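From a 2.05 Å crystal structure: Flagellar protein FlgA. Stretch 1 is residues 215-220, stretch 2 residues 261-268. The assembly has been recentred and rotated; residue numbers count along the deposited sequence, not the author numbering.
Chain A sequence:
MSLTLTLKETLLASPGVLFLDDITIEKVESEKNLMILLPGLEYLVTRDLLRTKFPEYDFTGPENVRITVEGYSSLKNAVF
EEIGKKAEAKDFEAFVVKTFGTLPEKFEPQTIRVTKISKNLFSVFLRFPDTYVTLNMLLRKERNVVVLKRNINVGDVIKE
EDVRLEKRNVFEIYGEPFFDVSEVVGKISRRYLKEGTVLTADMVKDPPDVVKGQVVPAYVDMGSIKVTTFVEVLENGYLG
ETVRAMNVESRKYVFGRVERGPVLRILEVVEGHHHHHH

Stretch 1, residues 215-220: VVPAYV
Stretch 2 261-268: GPVLRILE

How do the two stretches lie against each other? They pair as parallel strands from one chain, their axes 26° apart and 4.6 Å at closest approach. Ala218 sits beside Leu264 (CA to CA 4.5 Å) and Tyr219 beside Arg265 (CA to CA 4.8 Å). Stretch 1 is extended, with phi/psi from -129/151 at Val216 through -62/153 at Pro217 and -146/149 at Ala218 to -121/137 at Tyr219; Leu264 (-89/142) and Arg265 (-111/114) are extended too.

What happens where stretch 1 first makes contact? Val216, chi1 m, points toward stretch 2, bringing its CG1 3.2 Å from Pro262 O and its CG2 4.3 Å from Leu264 CG. Pro262 follows a cis peptide bond. Next, Pro217 lays its CB 3.9 Å from Val263 CG1 (Val263 chi1 m), an apolar contact. Lacking an amide hydrogen, Pro217 can only accept through its backbone: its O takes a hydrogen bond from Leu264 N at 2.9 Å.

How does the ladder continue through Ala218 and Tyr219? Ala218 CA meets Leu264 O at 3.1 Å in a CA-H...O contact. Ala218 and Leu264 (chi1 -91°, chi2 -147°) share a face, CB to CB 4.0 Å; Ala218 CB also lies 4.0 Å from Ile266 CD1. Leu264 O accepts a hydrogen bond from Tyr219 N at 3.0 Å, and Tyr219 O accepts one from Ile266 N at 2.7 Å. Thus Leu264 and Tyr219 each use both their N-H and their C=O, bonding to the two residues that flank their bridge partner.

Which side chains meet beyond this? On the other face, bridge partners Tyr219 (chi1 m, chi2 -90°) and Arg265 (chi1 t, chi2 130°, chi3 m, chi4 163°) project together; the Arg265 end comes nearer stretch 1 than its CA-to-CB direction suggests, putting NH2 3.5 Å from Tyr219 CD2, oblique to the ring. Finally, Val220 CG2 (chi1 t) packs 3.8 Å from Ile266 CD1 (chi1 m, chi2 t).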

ATOM      1  N   VAL A 215     -30.279 -23.011  17.720  1.00 49.78           N
ATOM      2  CA  VAL A 215     -31.120 -24.125  17.279  1.00 46.75           C
ATOM      3  C   VAL A 215     -31.076 -24.253  15.757  1.00 46.02           C
ATOM      4  O   VAL A 215     -31.430 -23.312  15.025  1.00 44.95           O
ATOM      5  CB  VAL A 215     -32.585 -23.982  17.757  1.00 47.42           C
ATOM      6  CG1 VAL A 215     -33.484 -25.034  17.100  1.00 48.10           C
ATOM      7  CG2 VAL A 215     -32.657 -24.120  19.265  1.00 44.51           C
ATOM      8  N   VAL A 216     -30.626 -25.415  15.288  1.00 43.79           N
ATOM      9  CA  VAL A 216     -30.619 -25.711  13.859  1.00 43.00           C
ATOM     10  C   VAL A 216     -31.285 -27.060  13.591  1.00 41.31           C
ATOM     11  O   VAL A 216     -31.273 -27.932  14.461  1.00 42.60           O
ATOM     12  CB  VAL A 216     -29.179 -25.680  13.251  1.00 41.61           C
ATOM     13  CG1 VAL A 216     -28.724 -24.241  13.001  1.00 27.83           C
ATOM     14  CG2 VAL A 216     -28.182 -26.433  14.125  1.00 46.47           C
ATOM     15  N   PRO A 217     -31.893 -27.226  12.399  1.00 38.13           N
ATOM     16  CA  PRO A 217     -32.331 -28.549  11.963  1.00 38.54           C
ATOM     17  C   PRO A 217     -31.159 -29.518  11.823  1.00 36.62           C
ATOM     18  O   PRO A 217     -30.033 -29.095  11.585  1.00 36.13           O
ATOM     19  CB  PRO A 217     -32.960 -28.278  10.593  1.00 40.91           C
ATOM     20  CG  PRO A 217     -33.323 -26.838  10.616  1.00 41.39           C
ATOM     21  CD  PRO A 217     -32.241 -26.190  11.411  1.00 35.42           C
ATOM     22  N   ALA A 218     -31.427 -30.808  11.987  1.00 36.10           N
ATOM     23  CA  ALA A 218     -30.383 -31.828  11.953  1.00 33.70           C
ATOM     24  C   ALA A 218     -30.883 -33.138  11.342  1.00 32.49           C
ATOM     25  O   ALA A 218     -32.055 -33.474  11.456  1.00 35.28           O
ATOM     26  CB  ALA A 218     -29.828 -32.065  13.346  1.00 29.16           C
ATOM     27  N   TYR A 219     -29.977 -33.861  10.694  1.00 37.67           N
ATOM     28  CA  TYR A 219     -30.293 -35.111  10.019  1.00 41.92           C
ATOM     29  C   TYR A 219     -29.461 -36.263  10.579  1.00 44.52           C
ATOM     30  O   TYR A 219     -28.260 -36.115  10.814  1.00 45.34           O
ATOM     31  CB  TYR A 219     -30.045 -34.975   8.519  1.00 45.97           C
ATOM     32  CG  TYR A 219     -31.213 -34.410   7.739  1.00 57.11           C
ATOM     33  CD1 TYR A 219     -32.184 -35.255   7.198  1.00 68.18           C
ATOM     34  CD2 TYR A 219     -31.343 -33.036   7.528  1.00 64.53           C
ATOM     35  CE1 TYR A 219     -33.260 -34.752   6.473  1.00 68.66           C
ATOM     36  CE2 TYR A 219     -32.420 -32.518   6.802  1.00 65.44           C
ATOM     37  CZ  TYR A 219     -33.374 -33.386   6.278  1.00 64.95           C
ATOM     38  OH  TYR A 219     -34.446 -32.899   5.558  1.00 61.34           O
ATOM     39  N   VAL A 220     -30.112 -37.405  10.793  1.00 46.75           N
ATOM     40  CA  VAL A 220     -29.454 -38.614  11.299  1.00 46.29           C
ATOM     41  C   VAL A 220     -29.539 -39.767  10.288  1.00 45.19           C
ATOM     42  O   VAL A 220     -29.499 -39.559   9.071  1.00 42.33           O
ATOM     43  CB  VAL A 220     -30.075 -39.086  12.638  1.00 47.14           C
ATOM     44  CG1 VAL A 220     -29.315 -40.293  13.188  1.00 48.83           C
ATOM     45  CG2 VAL A 220     -30.101 -37.953  13.659  1.00 42.32           C
ATOM     46  N   GLY A 261     -26.943 -24.573   4.933  1.00 52.52           N
ATOM     47  CA  GLY A 261     -28.286 -24.436   5.465  1.00 56.93           C
ATOM     48  C   GLY A 261     -28.463 -23.165   6.274  1.00 61.65           C
ATOM     49  O   GLY A 261     -28.837 -22.124   5.736  1.00 65.76           O
ATOM     50  N   PRO A 262     -28.192 -23.254   7.572  1.00 62.10           N
ATOM     51  CA  PRO A 262     -27.258 -24.255   8.097  1.00 60.77           C
ATOM     52  C   PRO A 262     -27.980 -25.353   8.873  1.00 56.80           C
ATOM     53  O   PRO A 262     -28.594 -25.077   9.902  1.00 57.68           O
ATOM     54  CB  PRO A 262     -26.375 -23.438   9.042  1.00 62.24           C
ATOM     55  CG  PRO A 262     -27.246 -22.318   9.487  1.00 65.76           C
ATOM     56  CD  PRO A 262     -28.117 -21.983   8.310  1.00 65.18           C
ATOM     57  N   VAL A 263     -27.901 -26.583   8.375  1.00 50.61           N
ATOM     58  CA  VAL A 263     -28.274 -27.752   9.162  1.00 45.25           C
ATOM     59  C   VAL A 263     -27.041 -28.478   9.690  1.00 43.68           C
ATOM     60  O   VAL A 263     -25.954 -28.372   9.119  1.00 44.24           O
ATOM     61  CB  VAL A 263     -29.126 -28.737   8.342  1.00 41.02           C
ATOM     62  CG1 VAL A 263     -30.323 -28.023   7.733  1.00 47.28           C
ATOM     63  CG2 VAL A 263     -28.282 -29.394   7.260  1.00 37.57           C
ATOM     64  N   LEU A 264     -27.216 -29.215  10.782  1.00 42.05           N
ATOM     65  CA  LEU A 264     -26.236 -30.208  11.200  1.00 34.33           C
ATOM     66  C   LEU A 264     -26.560 -31.529  10.539  1.00 32.76           C
ATOM     67  O   LEU A 264     -27.723 -31.884  10.370  1.00 32.87           O
ATOM     68  CB  LEU A 264     -26.227 -30.406  12.715  1.00 33.68           C
ATOM     69  CG  LEU A 264     -25.305 -29.581  13.614  1.00 33.45           C
ATOM     70  CD1 LEU A 264     -24.880 -30.430  14.797  1.00 33.30           C
ATOM     71  CD2 LEU A 264     -24.073 -29.058  12.874  1.00 37.10           C
ATOM     72  N   ARG A 265     -25.524 -32.249  10.149  1.00 34.00           N
ATOM     73  CA  ARG A 265     -25.683 -33.629   9.746  1.00 33.99           C
ATOM     74  C   ARG A 265     -25.013 -34.484  10.793  1.00 34.72           C
ATOM     75  O   ARG A 265     -23.799 -34.430  10.961  1.00 36.45           O
ATOM     76  CB  ARG A 265     -25.054 -33.876   8.384  1.00 33.52           C
ATOM     77  CG  ARG A 265     -25.131 -35.321   7.934  1.00 40.75           C
ATOM     78  CD  ARG A 265     -25.690 -35.385   6.530  1.00 53.83           C
ATOM     79  NE  ARG A 265     -26.934 -34.624   6.431  1.00 49.34           N
ATOM     80  CZ  ARG A 265     -27.484 -34.223   5.291  1.00 54.23           C
ATOM     81  NH1 ARG A 265     -26.906 -34.509   4.129  1.00 54.02           N
ATOM     82  NH2 ARG A 265     -28.613 -33.532   5.315  1.00 59.22           N
ATOM     83  N   ILE A 266     -25.813 -35.264  11.507  1.00 41.49           N
ATOM     84  CA  ILE A 266     -25.285 -36.136  12.546  1.00 44.75           C
ATOM     85  C   ILE A 266     -24.636 -37.397  11.958  1.00 48.77           C
ATOM     86  O   ILE A 266     -25.278 -38.178  11.246  1.00 44.55           O
ATOM     87  CB  ILE A 266     -26.343 -36.442  13.613  1.00 42.04           C
ATOM     88  CG1 ILE A 266     -26.660 -35.147  14.373  1.00 45.30           C
ATOM     89  CG2 ILE A 266     -25.849 -37.526  14.569  1.00 44.34           C
ATOM     90  CD1 ILE A 266     -27.998 -35.126  15.061  1.00 62.07           C
ATOM     91  N   LEU A 267     -23.344 -37.551  12.253  1.00 54.18           N
ATOM     92  CA  LEU A 267     -22.509 -38.624  11.720  1.00 57.74           C
ATOM     93  C   LEU A 267     -22.865 -39.970  12.350  1.00 61.38           C
ATOM     94  O   LEU A 267     -22.891 -40.097  13.579  1.00 63.60           O
ATOM     95  CB  LEU A 267     -21.027 -38.306  11.959  1.00 56.96           C
ATOM     96  CG  LEU A 267     -20.512 -36.877  11.734  1.00 55.92           C
ATOM     97  CD1 LEU A 267     -19.077 -36.762  12.231  1.00 60.55           C
ATOM     98  CD2 LEU A 267     -20.613 -36.429  10.272  1.00 44.37           C
ATOM     99  N   GLU A 268     -23.129 -40.960  11.493  1.00 63.61           N
ATOM    100  CA  GLU A 268     -23.612 -42.295  11.892  1.00 65.19           C
ATOM    101  C   GLU A 268     -24.928 -42.235  12.673  1.00 64.93           C
ATOM    102  O   GLU A 268     -26.001 -42.508  12.132  1.00 64.75           O
ATOM    103  CB  GLU A 268     -22.551 -43.069  12.686  1.00 64.85           C
ATOM    104  CG  GLU A 268     -21.211 -43.201  11.986  1.00 66.10           C
ATOM    105  CD  GLU A 268     -20.130 -43.752  12.897  1.00 68.28           C
ATOM    106  OE1 GLU A 268     -20.346 -44.822  13.506  1.00 67.86           O
ATOM    107  OE2 GLU A 268     -19.060 -43.115  13.001  1.00 74.76           O
TER